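Local structure of ABC transporter substrate binding protein (Ribose) (Agrobacterium vitis, 4WUT) at residues Y125-L139 with K286-V298. The protein binds the sugar beta-D-fucopyranose and probably delivers such carbohydrates to an ABC transporter. Sequence-based numbering, arbitrary orientation.
Sequences YQAFLATDNKAAGEL and KVEKFIDTGVVVV
One water is gripped by Thr131 OG1, Thr293 OG1 and the carbonyl of Gly294; it donates to Thr131 OG1 at 2.6 Å, and that hydroxyl also hydrogen-bonds OE1 of Gln265, which lines the fucose pocket. A second water bridges Asp132 N and Asp292 OD1. Asp292 OD1 further accepts from Gly294 N, closing an Asx turn where Gly294 takes a positive phi (88°) that suits a residue without a side chain. Asp132 is the N-cap of helix 133-148, its OD1 accepting from Ala135 N in the first turn. Before this junction, strands 127-130 and 290-292 run parallel: Phe128 N meets Lys289 O at 2.8 Å. Leu129 and Ile291 share a sheet face, Leu129 CG 3.8 Å from Ile291 CD1; Leu129 also touches Lys273 of helix 267-282. The long chain of Lys289, bent at its last torsion (chi4 -47°), brings NZ obliquely to the Tyr125 ring in an off-centre cation-pi contact; NZ donates to Tyr125 O at 3.2 Å from above the carbonyl plane (43° out of it). Beyond the turn, branched Val295 presses CG1 tightly against Thr131 CG2 (3.3 Å) and meets Leu139 tip to tip, while Val297 CG2 packs on Leu139 CG. Two hinge connections thus run side by side, as in two-lobed periplasmic sugar-binding proteins.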
loop_
_atom_site.group_PDB
_atom_site.type_symbol
_atom_site.label_atom_id
_atom_site.label_comp_id
_atom_site.label_asym_id
_atom_site.label_seq_id
_atom_site.Cartn_x
_atom_site.Cartn_y
_atom_site.Cartn_z
ATOM N N TYR A 125 -17.286 6.632 -8.677
ATOM C CA TYR A 125 -17.013 5.230 -8.358
ATOM C C TYR A 125 -17.912 4.795 -7.226
ATOM O O TYR A 125 -18.465 5.642 -6.503
ATOM C CB TYR A 125 -15.541 5.015 -7.970
ATOM C CG TYR A 125 -15.085 5.777 -6.731
ATOM C CD1 TYR A 125 -14.640 7.086 -6.833
ATOM C CD2 TYR A 125 -15.066 5.175 -5.496
ATOM C CE1 TYR A 125 -14.216 7.784 -5.734
ATOM C CE2 TYR A 125 -14.645 5.865 -4.373
ATOM C CZ TYR A 125 -14.198 7.165 -4.499
ATOM O OH TYR A 125 -13.784 7.847 -3.374
ATOM N N GLN A 126 -18.074 3.484 -7.069
ATOM C CA GLN A 126 -19.125 2.986 -6.196
ATOM C C GLN A 126 -18.663 2.330 -4.901
ATOM O O GLN A 126 -19.470 2.113 -4.015
ATOM C CB GLN A 126 -20.077 2.048 -6.950
ATOM C CG GLN A 126 -20.823 2.711 -8.073
ATOM C CD GLN A 126 -20.000 2.834 -9.332
ATOM O OE1 GLN A 126 -19.371 1.873 -9.751
ATOM N NE2 GLN A 126 -19.980 4.020 -9.934
ATOM N N ALA A 127 -17.386 1.992 -4.798
ATOM C CA ALA A 127 -16.852 1.505 -3.538
ATOM C C ALA A 127 -15.353 1.764 -3.475
ATOM O O ALA A 127 -14.700 1.917 -4.491
ATOM C CB ALA A 127 -17.168 0.012 -3.349
ATOM N N PHE A 128 -14.856 1.818 -2.241
ATOM C CA PHE A 128 -13.448 2.006 -1.952
ATOM C C PHE A 128 -13.050 1.039 -0.850
ATOM O O PHE A 128 -13.556 1.139 0.277
ATOM C CB PHE A 128 -13.194 3.456 -1.513
ATOM C CG PHE A 128 -11.774 3.736 -1.109
ATOM C CD1 PHE A 128 -10.717 3.350 -1.896
ATOM C CD2 PHE A 128 -11.512 4.427 0.058
ATOM C CE1 PHE A 128 -9.415 3.623 -1.514
ATOM C CE2 PHE A 128 -10.214 4.698 0.452
ATOM C CZ PHE A 128 -9.167 4.306 -0.332
ATOM N N LEU A 129 -12.157 0.109 -1.210
ATOM C CA LEU A 129 -11.678 -0.929 -0.294
ATOM C C LEU A 129 -10.210 -0.695 -0.018
ATOM O O LEU A 129 -9.401 -0.691 -0.942
ATOM C CB LEU A 129 -11.809 -2.321 -0.921
ATOM C CG LEU A 129 -13.171 -2.912 -1.252
ATOM C CD1 LEU A 129 -13.793 -2.240 -2.453
ATOM C CD2 LEU A 129 -13.040 -4.404 -1.502
ATOM N N ALA A 130 -9.851 -0.492 1.231
ATOM C CA ALA A 130 -8.482 -0.137 1.566
ATOM C C ALA A 130 -8.233 -0.241 3.056
ATOM O O ALA A 130 -9.167 -0.278 3.882
ATOM C CB ALA A 130 -8.170 1.296 1.082
ATOM N N THR A 131 -6.957 -0.291 3.404
ATOM C CA THR A 131 -6.524 -0.043 4.775
ATOM C C THR A 131 -7.009 1.335 5.244
ATOM O O THR A 131 -7.056 2.278 4.462
ATOM C CB THR A 131 -4.995 -0.089 4.860
ATOM O OG1 THR A 131 -4.546 -1.366 4.419
ATOM C CG2 THR A 131 -4.471 0.182 6.267
ATOM N N ASP A 132 -7.401 1.458 6.502
ATOM C CA ASP A 132 -7.514 2.770 7.106
ATOM C C ASP A 132 -6.108 3.291 7.333
ATOM O O ASP A 132 -5.483 3.047 8.371
ATOM C CB ASP A 132 -8.280 2.678 8.425
ATOM C CG ASP A 132 -8.392 4.002 9.141
ATOM O OD1 ASP A 132 -7.660 4.957 8.811
ATOM O OD2 ASP A 132 -9.220 4.096 10.074
ATOM N N ASN A 133 -5.568 3.966 6.320
ATOM C CA ASN A 133 -4.144 4.299 6.348
ATOM C C ASN A 133 -3.703 5.252 7.454
ATOM O O ASN A 133 -2.596 5.129 7.983
ATOM C CB ASN A 133 -3.661 4.768 4.980
ATOM C CG ASN A 133 -3.471 3.617 4.054
ATOM O OD1 ASN A 133 -2.552 2.822 4.236
ATOM N ND2 ASN A 133 -4.381 3.453 3.112
ATOM N N LYS A 134 -4.544 6.210 7.806
ATOM C CA LYS A 134 -4.221 7.073 8.934
ATOM C C LYS A 134 -4.070 6.231 10.188
ATOM O O LYS A 134 -3.081 6.376 10.909
ATOM C CB LYS A 134 -5.285 8.142 9.120
ATOM C CG LYS A 134 -5.096 9.007 10.370
ATOM C CD LYS A 134 -6.236 9.997 10.533
ATOM C CE LYS A 134 -6.194 10.660 11.905
ATOM N NZ LYS A 134 -7.535 11.138 12.322
ATOM N N ALA A 135 -5.039 5.340 10.438
ATOM C CA ALA A 135 -4.981 4.478 11.616
ATOM C C ALA A 135 -3.759 3.568 11.577
ATOM O O ALA A 135 -3.108 3.389 12.598
ATOM C CB ALA A 135 -6.259 3.651 11.764
ATOM N N ALA A 136 -3.424 3.046 10.398
ATOM C CA ALA A 136 -2.286 2.151 10.261
ATOM C C ALA A 136 -0.961 2.895 10.501
ATOM O O ALA A 136 -0.047 2.357 11.123
ATOM C CB ALA A 136 -2.291 1.493 8.882
ATOM N N GLY A 137 -0.847 4.120 9.995
ATOM C CA GLY A 137 0.317 4.928 10.277
ATOM C C GLY A 137 0.450 5.223 11.762
ATOM O O GLY A 137 1.564 5.222 12.300
ATOM N N GLU A 138 -0.681 5.465 12.425
ATOM C CA GLU A 138 -0.674 5.687 13.860
ATOM C C GLU A 138 -0.200 4.439 14.609
ATOM O O GLU A 138 0.537 4.562 15.583
ATOM C CB GLU A 138 -2.052 6.168 14.338
ATOM C CG GLU A 138 -2.335 7.595 13.936
ATOM C CD GLU A 138 -3.718 8.079 14.319
ATOM O OE1 GLU A 138 -4.446 7.332 15.008
ATOM O OE2 GLU A 138 -4.063 9.221 13.938
ATOM N N LEU A 139 -0.603 3.250 14.170
ATOM C CA LEU A 139 -0.140 2.022 14.852
ATOM C C LEU A 139 1.382 1.907 14.709
ATOM O O LEU A 139 2.088 1.504 15.639
ATOM C CB LEU A 139 -0.756 0.782 14.215
ATOM C CG LEU A 139 -1.815 -0.083 14.887
ATOM C CD1 LEU A 139 -2.419 0.471 16.160
ATOM C CD2 LEU A 139 -2.846 -0.306 13.829
ATOM N N LYS A 286 -26.863 -3.575 -4.215
ATOM C CA LYS A 286 -26.348 -2.557 -3.320
ATOM C C LYS A 286 -25.053 -3.071 -2.770
ATOM O O LYS A 286 -24.931 -4.265 -2.490
ATOM C CB LYS A 286 -27.309 -2.354 -2.143
ATOM C CG LYS A 286 -28.679 -1.854 -2.521
ATOM C CD LYS A 286 -28.654 -0.374 -2.758
ATOM C CE LYS A 286 -29.908 0.271 -2.222
ATOM N NZ LYS A 286 -31.118 -0.202 -2.928
ATOM N N VAL A 287 -24.085 -2.174 -2.603
ATOM C CA VAL A 287 -22.805 -2.523 -2.008
ATOM C C VAL A 287 -22.452 -1.536 -0.906
ATOM O O VAL A 287 -22.987 -0.438 -0.835
ATOM C CB VAL A 287 -21.656 -2.547 -3.039
ATOM C CG1 VAL A 287 -21.974 -3.528 -4.164
ATOM C CG2 VAL A 287 -21.373 -1.138 -3.566
ATOM N N GLU A 288 -21.559 -1.946 -0.026
ATOM C CA GLU A 288 -21.041 -1.074 1.021
ATOM C C GLU A 288 -19.975 -0.176 0.401
ATOM O O GLU A 288 -18.997 -0.668 -0.172
ATOM C CB GLU A 288 -20.427 -1.941 2.110
ATOM C CG GLU A 288 -20.028 -1.222 3.370
ATOM C CD GLU A 288 -19.549 -2.199 4.439
ATOM O OE1 GLU A 288 -19.683 -3.433 4.244
ATOM O OE2 GLU A 288 -19.034 -1.735 5.477
ATOM N N LYS A 289 -20.145 1.136 0.507
ATOM C CA LYS A 289 -19.269 2.033 -0.252
ATOM C C LYS A 289 -17.862 2.146 0.321
ATOM O O LYS A 289 -16.906 2.315 -0.423
ATOM C CB LYS A 289 -19.899 3.422 -0.390
ATOM C CG LYS A 289 -19.138 4.288 -1.379
ATOM C CD LYS A 289 -19.903 5.553 -1.745
ATOM C CE LYS A 289 -19.579 6.034 -3.152
ATOM N NZ LYS A 289 -18.146 6.050 -3.374
ATOM N N PHE A 290 -17.713 2.030 1.630
ATOM C CA PHE A 290 -16.407 2.151 2.239
ATOM C C PHE A 290 -16.124 0.897 3.035
ATOM O O PHE A 290 -16.839 0.566 3.967
ATOM C CB PHE A 290 -16.319 3.427 3.071
ATOM C CG PHE A 290 -16.455 4.682 2.239
ATOM C CD1 PHE A 290 -15.438 5.057 1.371
ATOM C CD2 PHE A 290 -17.587 5.460 2.299
ATOM C CE1 PHE A 290 -15.540 6.198 0.590
ATOM C CE2 PHE A 290 -17.697 6.608 1.511
ATOM C CZ PHE A 290 -16.667 6.968 0.656
ATOM N N ILE A 291 -15.099 0.183 2.599
ATOM C CA ILE A 291 -14.745 -1.107 3.148
ATOM C C ILE A 291 -13.307 -1.038 3.674
ATOM O O ILE A 291 -12.357 -0.710 2.948
ATOM C CB ILE A 291 -14.936 -2.220 2.072
ATOM C CG1 ILE A 291 -16.396 -2.245 1.572
ATOM C CG2 ILE A 291 -14.474 -3.564 2.602
ATOM C CD1 ILE A 291 -16.609 -2.984 0.264
ATOM N N ASP A 292 -13.162 -1.322 4.960
ATOM C CA ASP A 292 -11.873 -1.341 5.645
ATOM C C ASP A 292 -11.384 -2.775 5.577
ATOM O O ASP A 292 -12.009 -3.677 6.154
ATOM C CB ASP A 292 -12.098 -0.929 7.108
ATOM C CG ASP A 292 -10.839 -0.993 7.966
ATOM O OD1 ASP A 292 -9.795 -1.485 7.496
ATOM O OD2 ASP A 292 -10.910 -0.574 9.153
ATOM N N THR A 293 -10.269 -2.987 4.893
ATOM C CA THR A 293 -9.748 -4.330 4.635
ATOM C C THR A 293 -8.793 -4.805 5.731
ATOM O O THR A 293 -8.255 -5.908 5.656
ATOM C CB THR A 293 -9.091 -4.429 3.241
ATOM O OG1 THR A 293 -8.293 -3.264 2.995
ATOM C CG2 THR A 293 -10.162 -4.518 2.141
ATOM N N GLY A 294 -8.598 -3.970 6.750
ATOM C CA GLY A 294 -7.993 -4.387 8.002
ATOM C C GLY A 294 -6.479 -4.310 8.034
ATOM O O GLY A 294 -5.846 -4.164 7.015
ATOM N N VAL A 295 -5.901 -4.439 9.228
ATOM C CA VAL A 295 -4.460 -4.466 9.372
ATOM C C VAL A 295 -4.079 -5.342 10.544
ATOM O O VAL A 295 -4.856 -5.518 11.500
ATOM C CB VAL A 295 -3.846 -3.065 9.620
ATOM C CG1 VAL A 295 -3.823 -2.270 8.345
ATOM C CG2 VAL A 295 -4.599 -2.339 10.734
ATOM N N VAL A 296 -2.876 -5.888 10.459
ATOM C CA VAL A 296 -2.261 -6.602 11.561
ATOM C C VAL A 296 -0.826 -6.107 11.710
ATOM O O VAL A 296 -0.063 -6.076 10.739
ATOM C CB VAL A 296 -2.249 -8.111 11.299
ATOM C CG1 VAL A 296 -1.622 -8.870 12.496
ATOM C CG2 VAL A 296 -3.652 -8.611 11.028
ATOM N N VAL A 297 -0.455 -5.705 12.921
ATOM C CA VAL A 297 0.930 -5.351 13.199
ATOM C C VAL A 297 1.650 -6.635 13.543
ATOM O O VAL A 297 1.392 -7.245 14.581
ATOM C CB VAL A 297 1.052 -4.335 14.347
ATOM C CG1 VAL A 297 2.514 -4.043 14.643
ATOM C CG2 VAL A 297 0.320 -3.036 13.975
ATOM N N VAL A 298 2.550 -7.038 12.659
ATOM C CA VAL A 298 3.239 -8.312 12.767
ATOM C C VAL A 298 4.622 -8.106 13.378
ATOM O O VAL A 298 5.414 -7.286 12.897
ATOM C CB VAL A 298 3.398 -8.972 11.379
ATOM C CG1 VAL A 298 4.300 -10.171 11.480
ATOM C CG2 VAL A 298 2.056 -9.375 10.794
HETATM O O HOH W 1 -5.978 -3.587 4.443
HETATM O O HOH W 2 -7.417 -0.925 8.256
#